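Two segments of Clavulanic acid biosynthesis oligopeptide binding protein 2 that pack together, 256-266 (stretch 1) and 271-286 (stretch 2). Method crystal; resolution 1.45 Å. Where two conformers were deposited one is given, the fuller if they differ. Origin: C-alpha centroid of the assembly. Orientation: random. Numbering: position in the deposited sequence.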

# COMPACT_ATOMS: atom_id res chain seq x y z
N ASP A 256 -21.50 9.04 -3.65
CA ASP A 256 -21.32 9.28 -2.23
C ASP A 256 -21.09 7.93 -1.55
O ASP A 256 -21.68 6.93 -1.96
CB ASP A 256 -22.57 9.96 -1.65
CG ASP A 256 -22.60 9.94 -0.14
OD1 ASP A 256 -21.95 10.81 0.48
OD2 ASP A 256 -23.27 9.05 0.42
N VAL A 257 -20.23 7.90 -0.54
CA VAL A 257 -19.84 6.63 0.08
C VAL A 257 -21.01 5.85 0.70
O VAL A 257 -21.03 4.63 0.65
CB VAL A 257 -18.67 6.79 1.10
CG1 VAL A 257 -17.36 7.06 0.36
CG2 VAL A 257 -18.97 7.87 2.14
N ASP A 258 -21.99 6.56 1.27
CA ASP A 258 -23.15 5.88 1.85
C ASP A 258 -24.14 5.42 0.80
O ASP A 258 -24.74 4.36 0.94
CB ASP A 258 -23.83 6.75 2.91
CG ASP A 258 -22.93 6.98 4.11
OD1 ASP A 258 -22.53 6.00 4.77
OD2 ASP A 258 -22.62 8.16 4.40
N VAL A 259 -24.30 6.23 -0.25
CA VAL A 259 -25.06 5.85 -1.44
C VAL A 259 -24.48 4.56 -2.03
O VAL A 259 -25.21 3.62 -2.34
CB VAL A 259 -25.04 6.99 -2.49
CG1 VAL A 259 -25.51 6.52 -3.86
CG2 VAL A 259 -25.90 8.15 -2.02
N LEU A 260 -23.15 4.52 -2.16
CA LEU A 260 -22.45 3.34 -2.66
C LEU A 260 -22.79 2.09 -1.85
O LEU A 260 -23.19 1.07 -2.42
CB LEU A 260 -20.94 3.60 -2.65
CG LEU A 260 -20.04 2.57 -3.34
CD1 LEU A 260 -18.70 3.21 -3.69
CD2 LEU A 260 -19.81 1.32 -2.50
N ASP A 261 -22.63 2.16 -0.53
CA ASP A 261 -22.91 1.02 0.34
C ASP A 261 -24.35 0.52 0.20
O ASP A 261 -24.59 -0.68 0.14
CB ASP A 261 -22.69 1.38 1.81
CG ASP A 261 -21.23 1.51 2.19
OD1 ASP A 261 -20.35 1.08 1.41
OD2 ASP A 261 -20.97 2.04 3.29
N ALA A 262 -25.30 1.46 0.16
CA ALA A 262 -26.71 1.10 0.07
C ALA A 262 -27.01 0.36 -1.23
O ALA A 262 -27.71 -0.65 -1.23
CB ALA A 262 -27.60 2.33 0.20
N ARG A 263 -26.47 0.86 -2.33
CA ARG A 263 -26.73 0.28 -3.64
C ARG A 263 -25.98 -1.04 -3.84
O ARG A 263 -26.48 -1.95 -4.50
CB ARG A 263 -26.42 1.30 -4.74
CG ARG A 263 -27.40 2.47 -4.70
CD ARG A 263 -26.94 3.68 -5.49
NE ARG A 263 -27.08 3.52 -6.93
CZ ARG A 263 -26.84 4.48 -7.81
NH1 ARG A 263 -26.47 5.70 -7.41
NH2 ARG A 263 -26.99 4.24 -9.10
N LEU A 264 -24.80 -1.15 -3.24
CA LEU A 264 -24.05 -2.40 -3.22
C LEU A 264 -24.82 -3.49 -2.47
O LEU A 264 -25.02 -4.60 -2.99
CB LEU A 264 -22.68 -2.19 -2.56
CG LEU A 264 -21.79 -3.41 -2.30
CD1 LEU A 264 -21.29 -3.99 -3.61
CD2 LEU A 264 -20.63 -3.01 -1.42
N ILE A 265 -25.26 -3.18 -1.25
CA ILE A 265 -26.00 -4.14 -0.43
C ILE A 265 -27.34 -4.53 -1.09
O ILE A 265 -27.77 -5.69 -0.99
CB ILE A 265 -26.16 -3.64 1.03
CG1 ILE A 265 -24.78 -3.58 1.71
CG2 ILE A 265 -27.13 -4.52 1.84
CD1 ILE A 265 -24.75 -2.87 3.06
N ALA A 266 -27.95 -3.59 -1.80
CA ALA A 266 -29.18 -3.83 -2.57
C ALA A 266 -28.96 -4.70 -3.82
O ALA A 266 -29.92 -5.18 -4.42
CB ALA A 266 -29.84 -2.52 -2.96
N ILE A 271 -19.57 -5.50 -6.48
CA ILE A 271 -18.43 -5.32 -5.59
C ILE A 271 -17.97 -3.86 -5.61
O ILE A 271 -18.00 -3.21 -6.65
CB ILE A 271 -17.23 -6.23 -6.02
CG1 ILE A 271 -17.60 -7.72 -5.93
CG2 ILE A 271 -15.95 -5.92 -5.22
CD1 ILE A 271 -17.76 -8.27 -4.51
N ASN A 272 -17.56 -3.36 -4.44
CA ASN A 272 -16.91 -2.06 -4.34
C ASN A 272 -15.42 -2.21 -4.70
O ASN A 272 -14.64 -2.78 -3.94
CB ASN A 272 -17.08 -1.51 -2.92
CG ASN A 272 -16.32 -0.22 -2.68
OD1 ASN A 272 -15.54 0.23 -3.52
ND2 ASN A 272 -16.54 0.38 -1.52
N LEU A 273 -15.05 -1.69 -5.87
CA LEU A 273 -13.66 -1.77 -6.35
C LEU A 273 -12.71 -0.92 -5.51
O LEU A 273 -11.60 -1.34 -5.21
CB LEU A 273 -13.57 -1.34 -7.82
CG LEU A 273 -12.17 -1.09 -8.39
CD1 LEU A 273 -11.33 -2.36 -8.39
CD2 LEU A 273 -12.25 -0.49 -9.79
N GLU A 274 -13.16 0.28 -5.16
CA GLU A 274 -12.32 1.22 -4.40
C GLU A 274 -11.87 0.59 -3.09
O GLU A 274 -10.73 0.78 -2.65
CB GLU A 274 -13.08 2.52 -4.15
CG GLU A 274 -12.20 3.63 -3.63
CD GLU A 274 -12.98 4.84 -3.22
OE1 GLU A 274 -14.22 4.74 -3.06
OE2 GLU A 274 -12.35 5.90 -3.05
N GLY A 275 -12.78 -0.16 -2.46
CA GLY A 275 -12.44 -1.02 -1.34
C GLY A 275 -12.09 -0.34 -0.03
O GLY A 275 -11.34 -0.89 0.77
N ARG A 276 -12.65 0.85 0.22
CA ARG A 276 -12.41 1.54 1.49
C ARG A 276 -13.26 0.95 2.63
O ARG A 276 -13.20 1.44 3.76
CB ARG A 276 -12.68 3.04 1.37
CG ARG A 276 -11.69 3.83 0.53
CD ARG A 276 -11.86 5.30 0.87
NE ARG A 276 -11.84 6.18 -0.30
CZ ARG A 276 -12.57 7.28 -0.42
NH1 ARG A 276 -13.42 7.64 0.54
NH2 ARG A 276 -12.48 8.02 -1.52
N GLY A 277 -14.03 -0.08 2.32
CA GLY A 277 -14.86 -0.76 3.31
C GLY A 277 -16.23 -0.14 3.44
O GLY A 277 -16.52 0.90 2.83
N LEU A 278 -17.09 -0.79 4.22
CA LEU A 278 -18.39 -0.23 4.56
C LEU A 278 -18.21 0.97 5.48
O LEU A 278 -17.36 0.96 6.38
CB LEU A 278 -19.27 -1.28 5.25
CG LEU A 278 -19.66 -2.53 4.45
CD1 LEU A 278 -20.42 -3.51 5.33
CD2 LEU A 278 -20.50 -2.17 3.23
N GLN A 279 -19.00 2.01 5.23
CA GLN A 279 -19.04 3.19 6.09
C GLN A 279 -19.89 2.90 7.32
O GLN A 279 -20.50 1.84 7.41
CB GLN A 279 -19.59 4.39 5.32
CG GLN A 279 -18.78 4.76 4.09
CD GLN A 279 -17.39 5.29 4.42
OE1 GLN A 279 -17.23 6.11 5.33
NE2 GLN A 279 -16.39 4.83 3.68
N HIS A 280 -19.93 3.85 8.25
CA HIS A 280 -20.54 3.62 9.57
C HIS A 280 -21.95 3.04 9.51
O HIS A 280 -22.24 2.05 10.18
CB HIS A 280 -20.53 4.92 10.38
CG HIS A 280 -21.12 4.79 11.76
ND1 HIS A 280 -22.46 4.94 12.01
CD2 HIS A 280 -20.53 4.52 12.95
CE1 HIS A 280 -22.68 4.77 13.30
NE2 HIS A 280 -21.53 4.51 13.89
N ALA A 281 -22.83 3.64 8.71
CA ALA A 281 -24.22 3.21 8.62
C ALA A 281 -24.35 1.75 8.15
O ALA A 281 -25.09 0.97 8.76
CB ALA A 281 -25.02 4.14 7.72
N ALA A 282 -23.63 1.40 7.09
CA ALA A 282 -23.66 0.03 6.57
C ALA A 282 -22.92 -0.94 7.48
O ALA A 282 -23.29 -2.12 7.57
CB ALA A 282 -23.11 -0.02 5.16
N GLN A 283 -21.87 -0.46 8.15
CA GLN A 283 -21.14 -1.26 9.15
C GLN A 283 -22.10 -1.80 10.21
O GLN A 283 -22.14 -3.00 10.46
CB GLN A 283 -20.02 -0.43 9.78
CG GLN A 283 -19.41 -1.00 11.05
CD GLN A 283 -18.23 -0.19 11.55
OE1 GLN A 283 -17.16 -0.18 10.93
NE2 GLN A 283 -18.41 0.49 12.67
N ARG A 284 -22.88 -0.91 10.82
CA ARG A 284 -23.79 -1.32 11.90
C ARG A 284 -24.93 -2.19 11.38
O ARG A 284 -25.39 -3.09 12.08
CB ARG A 284 -24.38 -0.09 12.61
CG ARG A 284 -23.37 0.94 13.10
CD ARG A 284 -22.38 0.36 14.12
NE ARG A 284 -21.37 1.34 14.52
CZ ARG A 284 -20.25 1.59 13.85
NH1 ARG A 284 -19.97 0.94 12.72
NH2 ARG A 284 -19.40 2.50 14.30
N ARG A 285 -25.36 -1.93 10.15
CA ARG A 285 -26.42 -2.69 9.52
C ARG A 285 -25.96 -4.12 9.20
O ARG A 285 -26.65 -5.09 9.53
CB ARG A 285 -26.88 -1.97 8.25
CG ARG A 285 -28.02 -2.63 7.51
CD ARG A 285 -28.21 -1.97 6.16
NE ARG A 285 -29.13 -2.71 5.32
CZ ARG A 285 -29.29 -2.50 4.02
NH1 ARG A 285 -28.58 -1.57 3.39
NH2 ARG A 285 -30.17 -3.23 3.34
N ALA A 286 -24.79 -4.24 8.57
CA ALA A 286 -24.28 -5.53 8.12
C ALA A 286 -23.82 -6.44 9.26
O ALA A 286 -24.05 -7.65 9.21
CB ALA A 286 -23.16 -5.35 7.10
O HOH W 1 -22.94 3.26 4.79
O HOH W 2 -21.92 6.17 7.39
O HOH W 3 -18.25 -0.52 0.72
O HOH W 4 -29.38 -1.48 0.76

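Stretch 1 is mostly a single helix that begins at Val 257; stretch 2 starts as a short strand (Ile 271 and Asn 272), passes through a loop, and enters a second helix at His 280. The two helix axes approach to 9.5 Å with their N-to-C directions 32° apart, so the helices run roughly alongside each other in the same sense, and together the stretches bury 687 Å². Asp 256 makes no contact with stretch 2 but caps the first helix: Asp 256 OD2 accepts from Val 259 N at 3.1 Å and, more weakly, from Asp 258 N at 2.9 Å, satisfying amides that have no preceding turn to bond to.

One residue on, Val 257 points toward stretch 2 and packs its CB against Gln 279 CG at 3.6 Å, a contact with the aliphatic part of a polar side chain. Val 257 CG1 also lies 4.0 Å from Arg 276 NH1, at the end of an arginine held by a salt bridge from Arg 276 NH2 to Glu 274 OE2 (2.6 Å). The CA-to-CB bond of Asp 258 points sideways to stretch 2, yet the end of the side chain comes nearer, and Asp 258 OD1 lies 3.4 Å from Gln 279 CB. Asp 258 OD1 also accepts from two waters: water 2 (2.7 Å) in turn accepts from Ala 281 N at 3.0 Å, and water 1 (2.8 Å) accepts from Ala 282 N at 3.0 Å. Two amides in the first turn of the second helix thus reach the carboxylate through solvent.

Leu 260 turns toward the strand, where Leu 260 CD2 touches Asn 272 ND2 at 3.5 Å. Asn 272 also steadies the following turn, Asn 272 OD1 accepting from Gly 275 N at 3.0 Å.

Asp 261 is the polar centre of the interface. Asp 261 OD2 accepts from Gln 279 N at 2.8 Å, with a nearly straight N-H...O angle of 166°, in the one direct hydrogen bond between the stretches. Gln 279 is the N-cap residue of the second helix, so a carboxylate from the first helix meets the start of the second. Asp 261 OD2 also accepts a hydrogen bond from water 1 at 2.8 Å, which links it to Asp 258, and lies 3.5 Å from Ala 282 CB. On the other oxygen, Asp 261 OD1 accepts from water 3 at 2.7 Å; that water accepts from Asn 272 ND2 at 3.0 Å and donates weakly to Gly 277 O at 3.1 Å, tying strand and loop to the helix.

The last full turn is more apolar. Leu 264 sets its CD1 3.7 Å from Ile 271 N, covering the strand backbone. Ile 265 directs its CD1 to Ala 282 CB at 3.9 Å and Leu 278 CD2 at 4.3 Å, while Ile 265 CG2 lies over one face of the Arg 285 guanidinium, 3.6 Å from Arg 285 NH2. Arg 285 NH1 donates to water 4 at 2.8 Å, which donates to Ala 262 O at 2.7 Å, a solvent bridge beside the apolar contact.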